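Local coordinates for protein Sodium/sialic acid symporter SiaT (Proteus mirabilis, PDB 5NV9) that uses the sodium gradient to drive uptake of the sialic acid N-acetylneuraminic acid across the bacterial inner membrane, at residues T63-P68 and I315-I320; Y141-A146 and V160-L165; L145-F150 and L331-I336; I198-K203 and F289-A294. All blocks are in the same frame, centred on the assembly; numbering follows the deposited sequence.

Overall arrangement
The four contacts join helices toward the periplasmic side of one LeuT-fold chain. Interaction 1 comes nearest to the substrate, because Thr-63 on residues 63-68 binds the sialic acid. Interaction 3 lies beside it, with centres about 9 Å apart, and Phe-64 packs on Ile-336 between them. Interaction 2 is also about 9 Å from interaction 3, centre to centre, and shares Leu-145 and Ala-146 with it. In interaction 2 the side chain of Thr-143 is about 9 Å from a bound sodium ion. Interaction 4 touches interaction 1 through Phe-319 and Ile-200. It lies farther out, about 25 Å from interaction 2 between centres.

Interaction 1: residues T63-P68 and I315-I320; sequences TFMSIP and ILPLFI. With SLB (N-acetyl-beta-neuraminic acid), chain D.
The carbonyl oxygen of Phe-64 is buried with no polar partner in the model, and the CD2 methyl of Leu-316 lies 3.5 Å from this O atom. The cause is Pro-68, one turn on, which has no N-H to give. In this LeuT-fold transporter the kinked helix 61-73 lines the substrate site and passes the short helix 315-323. Their local axes come within 10.0 Å at 107°.

Leu-316 does most of the touching. Its CG stands anti to the backbone N (chi1 172°), which carries CD2 toward helix 61-73. There CD2 of Leu-316 reaches Phe-64 CD1 at 4.1 Å, with the two side chains crossing at about a right angle. CD2 of Leu-316 also lies 3.9 Å from Pro-68 CG. Pro-317 adds a looser touch on CG of Met-65, which is modelled as selenomethionine. Phe-64 also packs edge-to-face with Phe-288 and touches Ala-339, a sodium ligand.

Thr-63, on the same segment as Phe-64, meets the bound sialic acid. With chi1 at -80° its OG1 sits beside its own backbone N, and both reach the carboxylate. The N atom of Thr-63 makes a weak 3.0 Å bond to O1A of the sugar. OG1 of Thr-63 lies 2.6 Å from the same O1A, and accepts a 2.7 Å hydrogen bond from the sugar hydroxyl O7.

Interaction 2: residues Y141-A146 and V160-L165; sequences YLTVLA and VLISLL
Thr-143 and Ile-162 mark the nearest backbone approach of the two helical segments, with their CA atoms 8.2 Å apart. The second segment holds a wider pi-type turn, in which Leu-165 N bonds to Val-160 O at 3.1 Å.

The side-chain contact centres on one methyl. Ile-162 points its CB toward the other helix, and its CG1 lies anti to the carbonyl carbon (chi1 -63°). The chain then extends, and CD1 enters between two consecutive residues of helix 118-151. On one flank Thr-143 CG2 comes within 3.6 Å of Ile-162 CD1. On the other, Val-144 CG2 lies 3.8 Å from Ile-162 CD1. The side chains of Thr-143 and Ile-162 run antiparallel alongside one another. Ile-162 CG1 lies 4.1 Å from Thr-143 CG2. Val-144 meets Ile-162 at a slant and uses only CG2 for this touch.

The two branches of Thr-143 do different work. Its methyl takes part in the apolar contact, while OG1 is hydrogen-bonded to Ile-139 O and to Ser-61 OG. Ile-162 O is hydrogen-bonded to Gln-341 NE2, and the Ile-162 side chain packs on Phe-337 and Ile-344. Helix 328-361 therefore closes over the same junction and brings the sodium ligand Ala-339 within about 7 Å of the Thr-143 side chain. The transmembrane helices 117-144 and 155-172, joined on the periplasmic side, form a helical hairpin of the LeuT fold.

Interaction 3: residues L145-F150 and L331-I336; sequences LALRPF and LIIAAI
Leu-147 reaches from helix 118-151 to Ile-333 and Ile-336 of helix 328-361. Its CB points toward that helix but makes no close contact there. CG is placed anti to the carbonyl carbon (chi1 -66°) and serves to carry the two methyls across. CD1 of Leu-147 lies 4.2 Å from CG2 of Ile-333. CD2 is the main touching atom. CD2 of Leu-147 lies 4.1 Å from Ile-333 CD1 and 4.3 Å from Ile-336 CD1. Those two isoleucine methyls, Ile-333 CD1 and Ile-336 CD1, are themselves 4.3 Å apart, so the three methyl groups form a nearly equal-sided triangle.

Leu-147 and Ile-333 run past each other in opposite directions. The CD1 methyl of Ile-333 is close to eclipsing its own CA (chi2 -17°), so this side chain is probably strained or averaged over more than one position. Ile-336 is extended and meets the leucine with its tip. No hydrogen bond crosses between the two segments. In the LeuT fold this buried, apolar contact joins the periplasmic end of helix 118-151 to helix 328-361, which carries the sodium ligand Ala-339.

The surroundings are all helical in this strand-free chain. Helix 61-73 covers Ile-336 through Phe-64 and Met-65, and Met-65 also reaches Ala-146. Helix 315-323 meets Phe-150 through Pro-317 and Ile-332 through Ile-320. Helix 155-203 lies against Leu-331 and Ala-335 through Leu-188, and Phe-6 of the N-terminal segment rests on Ile-333.

Interaction 4: residues I198-K203 and F289-A294; sequences IMICFK and FAIGSA
Ala-294, which meets Ile-200 across the contact, is held in its helix by a 2.8 Å hydrogen bond from its N to Ala-290 O. Its CB points toward helix 155-203. Ile-200 points back, and the two CA atoms are 6.3 Å apart. The small alanine side chain probably permits this close approach.

The Ile-200 CG2 methyl lies only 3.4 Å from Ala-294 CB, tighter than an ordinary van der Waals contact. CG2 of Ile-200 also lies 3.6 Å from Ala-294 O. On the longer branch of Ile-200, CG1 is anti to the carbonyl carbon (chi1 -60°), and CD1 touches both Ala-294 and Ile-291, one turn earlier on the facing helix. CD1 of Ile-200 is 3.9 Å from Ala-294 CB. It also lies 4.0 Å from Ile-291 CG2 and 3.9 Å from Ile-291 O.

Within the LeuT fold this contact joins the periplasmic ends of the transmembrane helices 175-199 and 273-292. It does not touch the substrate; the Ile-291 side chain is about 13 Å from the sialic acid. Helix 315-323 packs beside it. Phe-319 touches Ile-200, and Leu-316 touches Ile-291. The amino group of Lys-203 is hydrogen-bonded to Glu-323 O at the end of that same short helix. Ile-211 of helix 207-217 packs on Ala-294 and also on Cys-201. Ser-293 OG is hydrogen-bonded to Trp-76 NE1.

Interaction 1: residues T63-P68 and I315-I320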
# COMPACT_ATOMS: atom_id res chain seq x y z
N THR A 63 -2.58 -8.08 -0.47
CA THR A 63 -1.52 -9.06 -0.62
C THR A 63 -1.87 -10.32 0.18
O THR A 63 -1.72 -11.46 -0.32
CB THR A 63 -0.13 -8.51 -0.13
OG1 THR A 63 0.47 -7.68 -1.12
CG2 THR A 63 0.85 -9.65 0.27
N PHE A 64 -2.36 -10.12 1.42
CA PHE A 64 -2.49 -11.24 2.37
C PHE A 64 -3.45 -12.29 1.82
O PHE A 64 -3.15 -13.49 1.89
CB PHE A 64 -2.94 -10.76 3.75
CG PHE A 64 -2.61 -11.71 4.90
CD1 PHE A 64 -3.24 -12.94 5.04
CD2 PHE A 64 -1.69 -11.34 5.88
CE1 PHE A 64 -2.90 -13.81 6.09
CE2 PHE A 64 -1.36 -12.18 6.97
CZ PHE A 64 -1.97 -13.41 7.09
N MSE A 65 -4.58 -11.84 1.28
CA MSE A 65 -5.61 -12.72 0.69
C MSE A 65 -5.40 -13.05 -0.77
O MSE A 65 -5.65 -14.18 -1.15
CB MSE A 65 -7.03 -12.14 0.79
CG MSE A 65 -7.90 -13.02 1.71
SE MSE A 65 -7.22 -12.86 3.54
CE MSE A 65 -7.44 -10.91 3.72
N SER A 66 -4.98 -12.08 -1.60
CA SER A 66 -4.90 -12.27 -3.04
C SER A 66 -3.71 -13.04 -3.53
O SER A 66 -3.82 -13.71 -4.54
CB SER A 66 -4.81 -10.92 -3.78
OG SER A 66 -6.03 -10.30 -3.62
N ILE A 67 -2.56 -12.85 -2.91
CA ILE A 67 -1.35 -13.45 -3.45
C ILE A 67 -1.45 -14.98 -3.27
O ILE A 67 -1.23 -15.71 -4.26
CB ILE A 67 -0.03 -12.89 -2.90
CG1 ILE A 67 0.36 -11.52 -3.52
CG2 ILE A 67 1.09 -13.89 -3.10
CD1 ILE A 67 0.29 -11.44 -5.04
N PRO A 68 -1.81 -15.46 -2.06
CA PRO A 68 -2.10 -16.90 -1.92
C PRO A 68 -3.18 -17.43 -2.90
O PRO A 68 -3.01 -18.52 -3.46
CB PRO A 68 -2.55 -17.05 -0.46
CG PRO A 68 -1.83 -15.92 0.24
CD PRO A 68 -1.83 -14.77 -0.76
N ILE A 315 -10.17 -19.63 0.19
CA ILE A 315 -9.50 -20.88 0.56
C ILE A 315 -8.50 -20.66 1.69
O ILE A 315 -8.49 -21.44 2.63
CB ILE A 315 -8.84 -21.63 -0.64
CG1 ILE A 315 -9.92 -22.32 -1.46
CG2 ILE A 315 -7.92 -22.76 -0.22
CD1 ILE A 315 -9.45 -22.65 -2.87
N LEU A 316 -7.71 -19.60 1.64
CA LEU A 316 -6.87 -19.30 2.77
C LEU A 316 -7.64 -19.14 4.09
O LEU A 316 -7.34 -19.83 5.07
CB LEU A 316 -5.92 -18.14 2.51
CG LEU A 316 -5.12 -17.64 3.73
CD1 LEU A 316 -4.34 -18.75 4.46
CD2 LEU A 316 -4.20 -16.50 3.31
N PRO A 317 -8.63 -18.22 4.15
CA PRO A 317 -9.38 -18.11 5.41
C PRO A 317 -10.09 -19.38 5.84
O PRO A 317 -10.26 -19.61 7.04
CB PRO A 317 -10.42 -17.03 5.13
CG PRO A 317 -10.17 -16.50 3.75
CD PRO A 317 -8.90 -17.11 3.23
N LEU A 318 -10.58 -20.14 4.87
CA LEU A 318 -11.17 -21.44 5.12
C LEU A 318 -10.22 -22.34 5.83
O LEU A 318 -10.60 -22.92 6.87
CB LEU A 318 -11.60 -22.12 3.82
CG LEU A 318 -12.28 -23.47 4.12
CD1 LEU A 318 -13.63 -23.20 4.77
CD2 LEU A 318 -12.41 -24.33 2.88
N PHE A 319 -9.01 -22.50 5.29
CA PHE A 319 -7.96 -23.26 5.98
C PHE A 319 -7.65 -22.77 7.40
O PHE A 319 -7.53 -23.57 8.32
CB PHE A 319 -6.67 -23.31 5.18
CG PHE A 319 -5.60 -24.16 5.80
CD1 PHE A 319 -4.74 -23.64 6.75
CD2 PHE A 319 -5.44 -25.48 5.43
CE1 PHE A 319 -3.75 -24.43 7.33
CE2 PHE A 319 -4.44 -26.28 6.01
CZ PHE A 319 -3.60 -25.76 6.94
N ILE A 320 -7.54 -21.47 7.58
CA ILE A 320 -7.24 -20.95 8.89
C ILE A 320 -8.27 -21.33 9.93
O ILE A 320 -7.94 -21.78 11.01
CB ILE A 320 -7.11 -19.42 8.90
CG1 ILE A 320 -5.87 -19.02 8.07
CG2 ILE A 320 -7.05 -18.90 10.34
CD1 ILE A 320 -5.99 -17.61 7.49
C1 SLB D . -0.93 -4.43 -1.00
C2 SLB D . 0.11 -4.10 -2.03
C3 SLB D . -0.42 -4.44 -3.40
C4 SLB D . 0.66 -4.34 -4.50
C5 SLB D . 1.76 -5.31 -4.08
C6 SLB D . 2.29 -4.93 -2.68
C7 SLB D . 3.39 -5.85 -2.14
C8 SLB D . 3.84 -5.43 -0.76
C9 SLB D . 5.05 -6.24 -0.29
C10 SLB D . 3.27 -6.39 -5.72
C11 SLB D . 4.61 -6.24 -6.37
N5 SLB D . 2.87 -5.29 -5.05
O1A SLB D . -0.89 -5.58 -0.44
O1B SLB D . -1.86 -3.55 -0.77
O2 SLB D . 0.48 -2.69 -1.98
O4 SLB D . 0.13 -4.73 -5.81
O6 SLB D . 1.23 -4.96 -1.73
O7 SLB D . 2.92 -7.19 -2.02
O8 SLB D . 4.16 -4.04 -0.75
O9 SLB D . 6.22 -5.99 -1.10
O10 SLB D . 2.61 -7.44 -5.74

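Interaction 2: residues Y141-A146 and V160-L165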
# COMPACT_ATOMS: atom_id res chain seq x y z
N TYR A 141 -13.18 -3.48 2.89
CA TYR A 141 -14.07 -4.36 2.15
C TYR A 141 -13.55 -5.77 1.98
O TYR A 141 -14.27 -6.70 2.33
CB TYR A 141 -14.42 -3.73 0.79
CG TYR A 141 -15.35 -4.60 -0.06
CD1 TYR A 141 -16.63 -4.88 0.36
CD2 TYR A 141 -14.93 -5.11 -1.27
CE1 TYR A 141 -17.48 -5.67 -0.41
CE2 TYR A 141 -15.77 -5.90 -2.05
CZ TYR A 141 -17.04 -6.17 -1.60
OH TYR A 141 -17.90 -6.94 -2.36
N LEU A 142 -12.31 -5.94 1.47
CA LEU A 142 -11.71 -7.26 1.31
C LEU A 142 -11.56 -8.01 2.64
O LEU A 142 -11.81 -9.19 2.69
CB LEU A 142 -10.32 -7.22 0.71
CG LEU A 142 -10.06 -6.61 -0.63
CD1 LEU A 142 -8.62 -6.97 -0.99
CD2 LEU A 142 -11.05 -7.11 -1.67
N THR A 143 -11.14 -7.32 3.70
CA THR A 143 -10.95 -7.92 5.00
C THR A 143 -12.28 -8.48 5.49
O THR A 143 -12.33 -9.61 6.00
CB THR A 143 -10.36 -6.87 5.98
OG1 THR A 143 -9.22 -6.24 5.38
CG2 THR A 143 -9.97 -7.43 7.32
N VAL A 144 -13.33 -7.68 5.37
CA VAL A 144 -14.68 -8.11 5.69
C VAL A 144 -15.12 -9.32 4.82
O VAL A 144 -15.66 -10.29 5.34
CB VAL A 144 -15.71 -6.95 5.57
CG1 VAL A 144 -17.14 -7.50 5.69
CG2 VAL A 144 -15.47 -5.90 6.63
N LEU A 145 -14.88 -9.25 3.52
CA LEU A 145 -15.22 -10.36 2.64
C LEU A 145 -14.53 -11.61 3.11
O LEU A 145 -15.13 -12.66 3.13
CB LEU A 145 -14.84 -10.12 1.19
CG LEU A 145 -15.90 -9.50 0.29
CD1 LEU A 145 -15.29 -9.11 -1.04
CD2 LEU A 145 -17.03 -10.49 0.09
N ALA A 146 -13.28 -11.49 3.50
CA ALA A 146 -12.53 -12.65 3.94
C ALA A 146 -13.03 -13.32 5.24
O ALA A 146 -13.02 -14.54 5.36
CB ALA A 146 -11.08 -12.28 4.10
N VAL A 160 -16.51 -1.73 12.46
CA VAL A 160 -16.21 -0.97 13.66
C VAL A 160 -14.85 -1.43 14.19
O VAL A 160 -14.02 -0.60 14.54
CB VAL A 160 -17.22 -1.16 14.77
CG1 VAL A 160 -16.66 -0.60 16.05
CG2 VAL A 160 -18.51 -0.44 14.45
N LEU A 161 -14.67 -2.74 14.29
CA LEU A 161 -13.41 -3.35 14.72
C LEU A 161 -12.21 -3.11 13.77
O LEU A 161 -11.08 -2.83 14.23
CB LEU A 161 -13.59 -4.84 14.92
CG LEU A 161 -14.55 -5.28 16.04
CD1 LEU A 161 -14.44 -6.76 16.14
CD2 LEU A 161 -14.19 -4.67 17.38
N ILE A 162 -12.42 -3.24 12.48
CA ILE A 162 -11.30 -3.02 11.54
C ILE A 162 -10.96 -1.53 11.38
O ILE A 162 -9.78 -1.13 11.47
CB ILE A 162 -11.59 -3.60 10.13
CG1 ILE A 162 -11.75 -5.12 10.18
CG2 ILE A 162 -10.47 -3.26 9.17
CD1 ILE A 162 -12.54 -5.66 9.02
N SER A 163 -11.99 -0.72 11.14
CA SER A 163 -11.81 0.63 10.66
C SER A 163 -11.93 1.66 11.79
O SER A 163 -11.04 2.50 12.00
CB SER A 163 -12.80 0.90 9.49
OG SER A 163 -12.25 1.87 8.60
N LEU A 164 -12.99 1.59 12.58
CA LEU A 164 -13.22 2.64 13.57
C LEU A 164 -12.11 2.65 14.62
O LEU A 164 -11.55 3.68 14.96
CB LEU A 164 -14.61 2.47 14.19
CG LEU A 164 -15.28 3.79 14.54
CD1 LEU A 164 -16.74 3.51 14.86
CD2 LEU A 164 -14.58 4.53 15.68
N LEU A 165 -11.79 1.48 15.12
CA LEU A 165 -10.72 1.34 16.06
C LEU A 165 -9.38 1.83 15.52
O LEU A 165 -8.60 2.47 16.25
CB LEU A 165 -10.59 -0.12 16.54
CG LEU A 165 -11.65 -0.60 17.53
CD1 LEU A 165 -11.18 -1.91 18.14
CD2 LEU A 165 -11.94 0.43 18.63

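Interaction 3: residues L145-F150 and L331-I336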
# COMPACT_ATOMS: atom_id res chain seq x y z
N LEU A 145 -14.88 -9.25 3.52
CA LEU A 145 -15.22 -10.36 2.64
C LEU A 145 -14.53 -11.61 3.11
O LEU A 145 -15.13 -12.66 3.13
CB LEU A 145 -14.84 -10.12 1.19
CG LEU A 145 -15.90 -9.50 0.29
CD1 LEU A 145 -15.29 -9.11 -1.04
CD2 LEU A 145 -17.03 -10.49 0.09
N ALA A 146 -13.28 -11.49 3.50
CA ALA A 146 -12.53 -12.65 3.94
C ALA A 146 -13.03 -13.32 5.24
O ALA A 146 -13.02 -14.54 5.36
CB ALA A 146 -11.08 -12.28 4.10
N LEU A 147 -13.38 -12.49 6.23
CA LEU A 147 -13.58 -12.92 7.59
C LEU A 147 -15.03 -13.13 7.94
O LEU A 147 -15.34 -13.79 8.91
CB LEU A 147 -13.05 -11.87 8.55
CG LEU A 147 -11.55 -11.66 8.52
CD1 LEU A 147 -11.21 -10.79 9.70
CD2 LEU A 147 -10.76 -12.97 8.59
N ARG A 148 -15.91 -12.55 7.16
CA ARG A 148 -17.31 -12.46 7.52
C ARG A 148 -17.93 -13.83 7.61
O ARG A 148 -18.64 -14.11 8.56
CB ARG A 148 -18.07 -11.61 6.53
CG ARG A 148 -19.48 -11.34 6.96
CD ARG A 148 -20.32 -10.99 5.76
NE ARG A 148 -21.71 -11.05 6.13
CZ ARG A 148 -22.67 -10.38 5.52
NH1 ARG A 148 -22.40 -9.56 4.53
NH2 ARG A 148 -23.93 -10.50 5.94
N PRO A 149 -17.65 -14.71 6.64
CA PRO A 149 -18.29 -16.02 6.75
C PRO A 149 -17.95 -16.80 8.03
O PRO A 149 -18.65 -17.74 8.36
CB PRO A 149 -17.74 -16.78 5.54
CG PRO A 149 -17.36 -15.71 4.57
CD PRO A 149 -16.80 -14.62 5.44
N PHE A 150 -16.90 -16.40 8.76
CA PHE A 150 -16.36 -17.23 9.84
C PHE A 150 -16.31 -16.57 11.21
O PHE A 150 -15.84 -17.19 12.15
CB PHE A 150 -14.94 -17.69 9.51
CG PHE A 150 -14.77 -18.28 8.13
CD1 PHE A 150 -15.26 -19.54 7.82
CD2 PHE A 150 -14.05 -17.61 7.17
CE1 PHE A 150 -15.09 -20.09 6.56
CE2 PHE A 150 -13.88 -18.15 5.91
CZ PHE A 150 -14.39 -19.39 5.60
N LEU A 331 -4.79 -15.70 16.62
CA LEU A 331 -3.60 -14.93 16.30
C LEU A 331 -3.39 -14.63 14.75
O LEU A 331 -2.90 -13.56 14.38
CB LEU A 331 -2.38 -15.63 16.90
CG LEU A 331 -1.07 -14.94 16.66
CD1 LEU A 331 -0.94 -13.72 17.49
CD2 LEU A 331 0.10 -15.84 16.97
N ILE A 332 -3.73 -15.59 13.90
CA ILE A 332 -3.74 -15.41 12.43
C ILE A 332 -4.79 -14.42 11.99
O ILE A 332 -4.53 -13.59 11.15
CB ILE A 332 -3.96 -16.74 11.73
CG1 ILE A 332 -2.82 -17.72 12.07
CG2 ILE A 332 -4.02 -16.56 10.20
CD1 ILE A 332 -1.43 -17.16 11.85
N ILE A 333 -5.98 -14.46 12.57
CA ILE A 333 -6.95 -13.41 12.39
C ILE A 333 -6.44 -12.05 12.84
O ILE A 333 -6.66 -11.08 12.13
CB ILE A 333 -8.30 -13.71 13.05
CG1 ILE A 333 -9.01 -14.91 12.44
CG2 ILE A 333 -9.23 -12.53 12.97
CD1 ILE A 333 -8.56 -15.40 11.08
N ALA A 334 -5.77 -11.96 13.98
CA ALA A 334 -5.19 -10.70 14.40
C ALA A 334 -4.15 -10.24 13.36
O ALA A 334 -4.04 -9.03 13.14
CB ALA A 334 -4.58 -10.82 15.77
N ALA A 335 -3.39 -11.19 12.76
CA ALA A 335 -2.38 -10.85 11.73
C ALA A 335 -2.99 -10.30 10.40
O ALA A 335 -2.43 -9.46 9.76
CB ALA A 335 -1.48 -12.04 11.45
N ILE A 336 -4.16 -10.78 10.03
CA ILE A 336 -4.93 -10.23 8.92
C ILE A 336 -5.46 -8.84 9.28
O ILE A 336 -5.37 -7.93 8.49
CB ILE A 336 -6.10 -11.18 8.55
CG1 ILE A 336 -5.55 -12.48 7.96
CG2 ILE A 336 -7.09 -10.50 7.62
CD1 ILE A 336 -6.62 -13.56 7.72

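Interaction 4: residues I198-K203 and F289-A294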
# COMPACT_ATOMS: atom_id res chain seq x y z
N ILE A 198 4.14 -23.26 7.59
CA ILE A 198 4.55 -24.39 8.41
C ILE A 198 3.45 -25.42 8.73
O ILE A 198 3.67 -26.65 8.56
CB ILE A 198 5.20 -23.90 9.72
CG1 ILE A 198 6.56 -23.29 9.36
CG2 ILE A 198 5.39 -25.06 10.71
CD1 ILE A 198 7.09 -22.37 10.43
N MSE A 199 2.31 -24.92 9.17
CA MSE A 199 1.17 -25.71 9.49
C MSE A 199 0.62 -26.45 8.30
O MSE A 199 0.16 -27.60 8.46
CB MSE A 199 0.05 -24.87 10.10
CG MSE A 199 0.61 -24.15 11.36
SE MSE A 199 -0.52 -24.38 12.98
CE MSE A 199 -0.46 -26.35 12.78
N ILE A 200 0.57 -25.80 7.14
CA ILE A 200 0.10 -26.48 5.94
C ILE A 200 1.12 -27.57 5.59
O ILE A 200 0.73 -28.64 5.19
CB ILE A 200 -0.09 -25.58 4.70
CG1 ILE A 200 -1.11 -24.49 4.94
CG2 ILE A 200 -0.58 -26.44 3.52
CD1 ILE A 200 -1.01 -23.35 3.94
N CYS A 201 2.41 -27.30 5.73
CA CYS A 201 3.41 -28.36 5.44
C CYS A 201 3.20 -29.59 6.31
O CYS A 201 3.34 -30.70 5.80
CB CYS A 201 4.85 -27.93 5.65
SG CYS A 201 5.56 -26.80 4.46
N PHE A 202 2.85 -29.39 7.59
CA PHE A 202 2.60 -30.50 8.52
C PHE A 202 1.33 -31.25 8.19
O PHE A 202 1.19 -32.37 8.58
CB PHE A 202 2.63 -30.05 9.96
CG PHE A 202 4.03 -29.94 10.53
CD1 PHE A 202 4.69 -31.07 11.00
CD2 PHE A 202 4.68 -28.72 10.61
CE1 PHE A 202 5.98 -30.98 11.53
CE2 PHE A 202 5.97 -28.60 11.14
CZ PHE A 202 6.62 -29.74 11.59
N LYS A 203 0.42 -30.64 7.47
CA LYS A 203 -0.83 -31.33 7.07
C LYS A 203 -0.85 -31.96 5.67
O LYS A 203 -1.80 -32.62 5.30
CB LYS A 203 -2.00 -30.38 7.19
CG LYS A 203 -2.10 -29.86 8.59
CD LYS A 203 -3.30 -28.97 8.73
CE LYS A 203 -4.32 -29.62 9.64
NZ LYS A 203 -4.12 -29.06 11.00
N PHE A 289 3.10 -16.57 -1.51
CA PHE A 289 3.04 -17.46 -2.68
C PHE A 289 3.08 -18.90 -2.20
O PHE A 289 2.27 -19.72 -2.63
CB PHE A 289 4.21 -17.16 -3.65
CG PHE A 289 3.99 -15.90 -4.42
CD1 PHE A 289 3.20 -15.93 -5.56
CD2 PHE A 289 4.48 -14.66 -3.98
CE1 PHE A 289 2.97 -14.75 -6.29
CE2 PHE A 289 4.21 -13.48 -4.70
CZ PHE A 289 3.44 -13.53 -5.85
N ALA A 290 4.03 -19.21 -1.30
CA ALA A 290 4.21 -20.58 -0.83
C ALA A 290 2.95 -21.09 -0.19
O ALA A 290 2.58 -22.27 -0.39
CB ALA A 290 5.43 -20.74 0.07
N ILE A 291 2.23 -20.20 0.50
CA ILE A 291 0.94 -20.56 1.06
C ILE A 291 -0.12 -21.04 0.04
O ILE A 291 -0.77 -22.07 0.27
CB ILE A 291 0.37 -19.46 1.99
CG1 ILE A 291 1.16 -19.43 3.29
CG2 ILE A 291 -1.07 -19.73 2.34
CD1 ILE A 291 1.06 -18.07 3.95
N GLY A 292 -0.28 -20.30 -1.07
CA GLY A 292 -1.18 -20.69 -2.16
C GLY A 292 -0.78 -21.99 -2.81
O GLY A 292 -1.60 -22.83 -3.05
N SER A 293 0.50 -22.18 -3.05
CA SER A 293 0.95 -23.46 -3.54
C SER A 293 0.72 -24.64 -2.57
O SER A 293 0.28 -25.75 -2.96
CB SER A 293 2.43 -23.33 -3.91
OG SER A 293 2.58 -22.40 -4.96
N ALA A 294 1.02 -24.39 -1.29
CA ALA A 294 0.72 -25.37 -0.22
C ALA A 294 -0.72 -25.72 -0.12
O ALA A 294 -1.04 -26.91 0.02
CB ALA A 294 1.24 -24.91 1.13